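Local atomic coordinates of S-adenosylmethionine-dependent methyltransferase (Clostridium acetobutylicum, PDB entry 1Y8C), a protein that probably transfers methyl groups from S-adenosylmethionine, as enzymes of its family do. Residues S118-S129 against K210-N218. Numbering follows the deposited sequence.
Sequences SDDLKKYFKAVS and KYLKHGQLN
Lys-122 runs between two rings of the other segment, Tyr-211 and His-214. Its CB and CG lie near the ND1 side of the imidazole, and CD then sits over the ring centre in a CH-pi contact, 3.9 Å from NE2 of His-214. One bond further, CE meets the tyrosine ring, 3.7 Å from CD2 of Tyr-211. NZ ends near another lysine, 4.3 Å from NZ of Lys-210, where the like charges should repel mildly. The chain stays extended beyond CG, which lets a single lysine touch both rings. Tyr-211 reaches across the start of helix 118-129: its CD1 is 3.6 Å from CD2 of Leu-121, and its OH approaches CB of Ser-118. Deeper in, Phe-125 holds CG beside its backbone N (chi1 -74°), which directs the ring at 210-214; there CD2 of Leu-212 stands over the ring centre, 5° off the normal, while CB of Tyr-211 lies in plane at the edge. The backbones come nearest at Gly-215, whose CA is 4.5 Å from N of Lys-126. Beyond it, CD2 of Leu-217 packs on CB of Ser-129, whose OG is hydrogen-bonded back to O of Lys-126 (2.8 Å). Leu-212 and Leu-217 also touch strand 237-244. Helices 118-129 and 210-214, crossing at -47°, thus pack side by side over the 3-2-1-4-5-7-6 sheet of the Rossmann-like class I methyltransferase fold, whose edge strand 217-224 follows directly.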
loop_
_atom_site.group_PDB
_atom_site.type_symbol
_atom_site.label_atom_id
_atom_site.label_comp_id
_atom_site.label_asym_id
_atom_site.label_seq_id
_atom_site.Cartn_x
_atom_site.Cartn_y
_atom_site.Cartn_z
ATOM N N SER A 118 -0.953 -15.693 -7.886
ATOM C CA SER A 118 -2.107 -15.200 -8.633
ATOM C C SER A 118 -3.450 -15.572 -8.003
ATOM O O SER A 118 -4.401 -14.794 -8.053
ATOM C CB SER A 118 -2.074 -15.726 -10.062
ATOM O OG SER A 118 -2.082 -17.142 -10.063
ATOM N N ASP A 119 -3.535 -16.762 -7.420
ATOM C CA ASP A 119 -4.783 -17.189 -6.808
ATOM C C ASP A 119 -5.145 -16.377 -5.587
ATOM O O ASP A 119 -6.302 -15.986 -5.418
ATOM C CB ASP A 119 -4.728 -18.668 -6.467
ATOM C CG ASP A 119 -5.046 -19.527 -7.663
ATOM O OD1 ASP A 119 -6.057 -19.213 -8.335
ATOM O OD2 ASP A 119 -4.307 -20.501 -7.945
ATOM N N ASP A 120 -4.160 -16.121 -4.736
ATOM C CA ASP A 120 -4.398 -15.332 -3.546
ATOM C C ASP A 120 -4.753 -13.898 -3.929
ATOM O O ASP A 120 -5.416 -13.195 -3.171
ATOM C CB ASP A 120 -3.167 -15.325 -2.646
ATOM C CG ASP A 120 -3.002 -16.608 -1.880
ATOM O OD1 ASP A 120 -4.019 -17.127 -1.378
ATOM O OD2 ASP A 120 -1.855 -17.099 -1.763
ATOM N N LEU A 121 -4.297 -13.466 -5.101
ATOM C CA LEU A 121 -4.580 -12.118 -5.565
ATOM C C LEU A 121 -6.033 -12.048 -6.012
ATOM O O LEU A 121 -6.699 -11.021 -5.846
ATOM C CB LEU A 121 -3.649 -11.742 -6.722
ATOM C CG LEU A 121 -3.708 -10.292 -7.211
ATOM C CD1 LEU A 121 -3.287 -9.334 -6.105
ATOM C CD2 LEU A 121 -2.809 -10.155 -8.402
ATOM N N LYS A 122 -6.522 -13.146 -6.581
ATOM C CA LYS A 122 -7.909 -13.223 -7.023
ATOM C C LYS A 122 -8.812 -13.193 -5.795
ATOM O O LYS A 122 -9.795 -12.457 -5.761
ATOM C CB LYS A 122 -8.147 -14.508 -7.824
ATOM C CG LYS A 122 -7.724 -14.401 -9.286
ATOM C CD LYS A 122 -7.846 -15.725 -10.036
ATOM C CE LYS A 122 -7.350 -15.575 -11.476
ATOM N NZ LYS A 122 -7.184 -16.871 -12.208
ATOM N N LYS A 123 -8.465 -13.991 -4.788
ATOM C CA LYS A 123 -9.235 -14.042 -3.556
ATOM C C LYS A 123 -9.295 -12.641 -2.962
ATOM O O LYS A 123 -10.341 -12.184 -2.491
ATOM C CB LYS A 123 -8.590 -15.029 -2.577
ATOM C CG LYS A 123 -8.685 -16.473 -3.051
ATOM C CD LYS A 123 -7.996 -17.474 -2.120
ATOM C CE LYS A 123 -8.696 -17.625 -0.762
ATOM N NZ LYS A 123 -8.469 -16.496 0.188
ATOM N N TYR A 124 -8.158 -11.965 -3.015
ATOM C CA TYR A 124 -8.014 -10.603 -2.533
ATOM C C TYR A 124 -9.031 -9.665 -3.213
ATOM O O TYR A 124 -9.843 -9.047 -2.544
ATOM C CB TYR A 124 -6.577 -10.156 -2.804
ATOM C CG TYR A 124 -6.305 -8.683 -2.677
ATOM C CD1 TYR A 124 -6.322 -8.053 -1.439
ATOM C CD2 TYR A 124 -5.956 -7.932 -3.799
ATOM C CE1 TYR A 124 -5.984 -6.703 -1.322
ATOM C CE2 TYR A 124 -5.621 -6.597 -3.699
ATOM C CZ TYR A 124 -5.630 -5.985 -2.460
ATOM O OH TYR A 124 -5.255 -4.665 -2.367
ATOM N N PHE A 125 -8.991 -9.568 -4.537
ATOM C CA PHE A 125 -9.920 -8.703 -5.252
ATOM C C PHE A 125 -11.345 -9.087 -4.937
ATOM O O PHE A 125 -12.210 -8.224 -4.777
ATOM C CB PHE A 125 -9.691 -8.775 -6.767
ATOM C CG PHE A 125 -8.450 -8.048 -7.233
ATOM C CD1 PHE A 125 -7.747 -8.494 -8.347
ATOM C CD2 PHE A 125 -7.976 -6.930 -6.546
ATOM C CE1 PHE A 125 -6.593 -7.849 -8.758
ATOM C CE2 PHE A 125 -6.824 -6.284 -6.954
ATOM C CZ PHE A 125 -6.131 -6.739 -8.062
ATOM N N LYS A 126 -11.606 -10.388 -4.856
ATOM C CA LYS A 126 -12.953 -10.841 -4.538
ATOM C C LYS A 126 -13.289 -10.385 -3.113
ATOM O O LYS A 126 -14.375 -9.867 -2.864
ATOM C CB LYS A 126 -13.062 -12.369 -4.656
ATOM C CG LYS A 126 -14.461 -12.886 -4.351
ATOM C CD LYS A 126 -14.577 -14.404 -4.456
ATOM C CE LYS A 126 -15.852 -14.914 -3.744
ATOM N NZ LYS A 126 -17.127 -14.251 -4.221
ATOM N N ALA A 127 -12.341 -10.555 -2.193
ATOM C CA ALA A 127 -12.535 -10.155 -0.802
ATOM C C ALA A 127 -12.918 -8.690 -0.725
ATOM O O ALA A 127 -13.846 -8.300 -0.010
ATOM C CB ALA A 127 -11.270 -10.397 -0.004
ATOM N N VAL A 128 -12.191 -7.885 -1.483
ATOM C CA VAL A 128 -12.410 -6.453 -1.536
ATOM C C VAL A 128 -13.840 -6.120 -1.989
ATOM O O VAL A 128 -14.573 -5.440 -1.279
ATOM C CB VAL A 128 -11.358 -5.817 -2.472
ATOM C CG1 VAL A 128 -11.592 -4.330 -2.623
ATOM C CG2 VAL A 128 -9.978 -6.083 -1.906
ATOM N N SER A 129 -14.239 -6.616 -3.155
ATOM C CA SER A 129 -15.579 -6.362 -3.671
ATOM C C SER A 129 -16.666 -6.820 -2.694
ATOM O O SER A 129 -17.766 -6.266 -2.686
ATOM C CB SER A 129 -15.787 -7.080 -4.994
ATOM O OG SER A 129 -15.915 -8.466 -4.767
ATOM N N LYS A 210 -7.273 -8.350 -15.910
ATOM C CA LYS A 210 -8.001 -9.615 -15.991
ATOM C C LYS A 210 -8.441 -10.063 -14.588
ATOM O O LYS A 210 -9.613 -10.353 -14.368
ATOM C CB LYS A 210 -7.129 -10.694 -16.647
ATOM C CG LYS A 210 -7.899 -11.962 -17.019
ATOM C CD LYS A 210 -7.046 -12.994 -17.772
ATOM C CE LYS A 210 -6.094 -13.762 -16.855
ATOM N NZ LYS A 210 -6.800 -14.670 -15.888
ATOM N N TYR A 211 -7.499 -10.102 -13.648
ATOM C CA TYR A 211 -7.793 -10.503 -12.277
ATOM C C TYR A 211 -8.831 -9.598 -11.628
ATOM O O TYR A 211 -9.595 -10.036 -10.773
ATOM C CB TYR A 211 -6.513 -10.501 -11.443
ATOM C CG TYR A 211 -5.456 -11.469 -11.936
ATOM C CD1 TYR A 211 -4.123 -11.342 -11.535
ATOM C CD2 TYR A 211 -5.791 -12.522 -12.791
ATOM C CE1 TYR A 211 -3.151 -12.241 -11.978
ATOM C CE2 TYR A 211 -4.828 -13.425 -13.237
ATOM C CZ TYR A 211 -3.510 -13.283 -12.826
ATOM O OH TYR A 211 -2.566 -14.201 -13.243
ATOM N N LEU A 212 -8.857 -8.331 -12.022
ATOM C CA LEU A 212 -9.834 -7.409 -11.468
ATOM C C LEU A 212 -11.219 -7.839 -11.909
ATOM O O LEU A 212 -12.107 -8.018 -11.082
ATOM C CB LEU A 212 -9.577 -5.984 -11.950
ATOM C CG LEU A 212 -8.589 -5.145 -11.149
ATOM C CD1 LEU A 212 -8.466 -3.781 -11.793
ATOM C CD2 LEU A 212 -9.063 -5.014 -9.714
ATOM N N LYS A 213 -11.393 -8.001 -13.218
ATOM C CA LYS A 213 -12.673 -8.412 -13.783
ATOM C C LYS A 213 -13.162 -9.682 -13.099
ATOM O O LYS A 213 -14.354 -9.854 -12.850
ATOM C CB LYS A 213 -12.533 -8.657 -15.288
ATOM C CG LYS A 213 -12.466 -7.387 -16.137
ATOM C CD LYS A 213 -13.836 -6.725 -16.254
ATOM C CE LYS A 213 -13.871 -5.672 -17.354
ATOM N NZ LYS A 213 -15.271 -5.247 -17.643
ATOM N N HIS A 214 -12.228 -10.570 -12.798
ATOM C CA HIS A 214 -12.552 -11.818 -12.137
ATOM C C HIS A 214 -13.232 -11.504 -10.802
ATOM O O HIS A 214 -14.097 -12.251 -10.344
ATOM C CB HIS A 214 -11.261 -12.619 -11.931
ATOM C CG HIS A 214 -11.460 -13.945 -11.270
ATOM N ND1 HIS A 214 -11.735 -14.075 -9.923
ATOM C CD2 HIS A 214 -11.415 -15.204 -11.766
ATOM C CE1 HIS A 214 -11.847 -15.355 -9.620
ATOM N NE2 HIS A 214 -11.657 -16.063 -10.721
ATOM N N GLY A 215 -12.839 -10.390 -10.190
ATOM C CA GLY A 215 -13.419 -9.988 -8.920
ATOM C C GLY A 215 -14.652 -9.122 -9.112
ATOM O O GLY A 215 -15.085 -8.423 -8.193
ATOM N N GLN A 216 -15.215 -9.164 -10.316
ATOM C CA GLN A 216 -16.406 -8.391 -10.624
ATOM C C GLN A 216 -16.191 -6.898 -10.376
ATOM O O GLN A 216 -17.138 -6.166 -10.103
ATOM C CB GLN A 216 -17.582 -8.894 -9.780
ATOM C CG GLN A 216 -17.895 -10.362 -9.985
ATOM C CD GLN A 216 -18.416 -10.644 -11.378
ATOM O OE1 GLN A 216 -19.584 -10.387 -11.676
ATOM N NE2 GLN A 216 -17.549 -11.154 -12.247
ATOM N N LEU A 217 -14.946 -6.447 -10.468
ATOM C CA LEU A 217 -14.634 -5.038 -10.263
ATOM C C LEU A 217 -14.384 -4.332 -11.603
ATOM O O LEU A 217 -13.725 -4.880 -12.479
ATOM C CB LEU A 217 -13.405 -4.920 -9.369
ATOM C CG LEU A 217 -13.626 -5.445 -7.952
ATOM C CD1 LEU A 217 -12.323 -5.440 -7.171
ATOM C CD2 LEU A 217 -14.664 -4.582 -7.269
ATOM N N ASN A 218 -14.919 -3.124 -11.765
ATOM C CA ASN A 218 -14.743 -2.359 -13.005
ATOM C C ASN A 218 -13.735 -1.214 -12.808
ATOM O O ASN A 218 -13.721 -0.555 -11.763
ATOM C CB ASN A 218 -16.102 -1.796 -13.471
ATOM C CG ASN A 218 -16.003 -0.993 -14.775
ATOM O OD1 ASN A 218 -15.596 -1.521 -15.817
ATOM N ND2 ASN A 218 -16.384 0.289 -14.718
#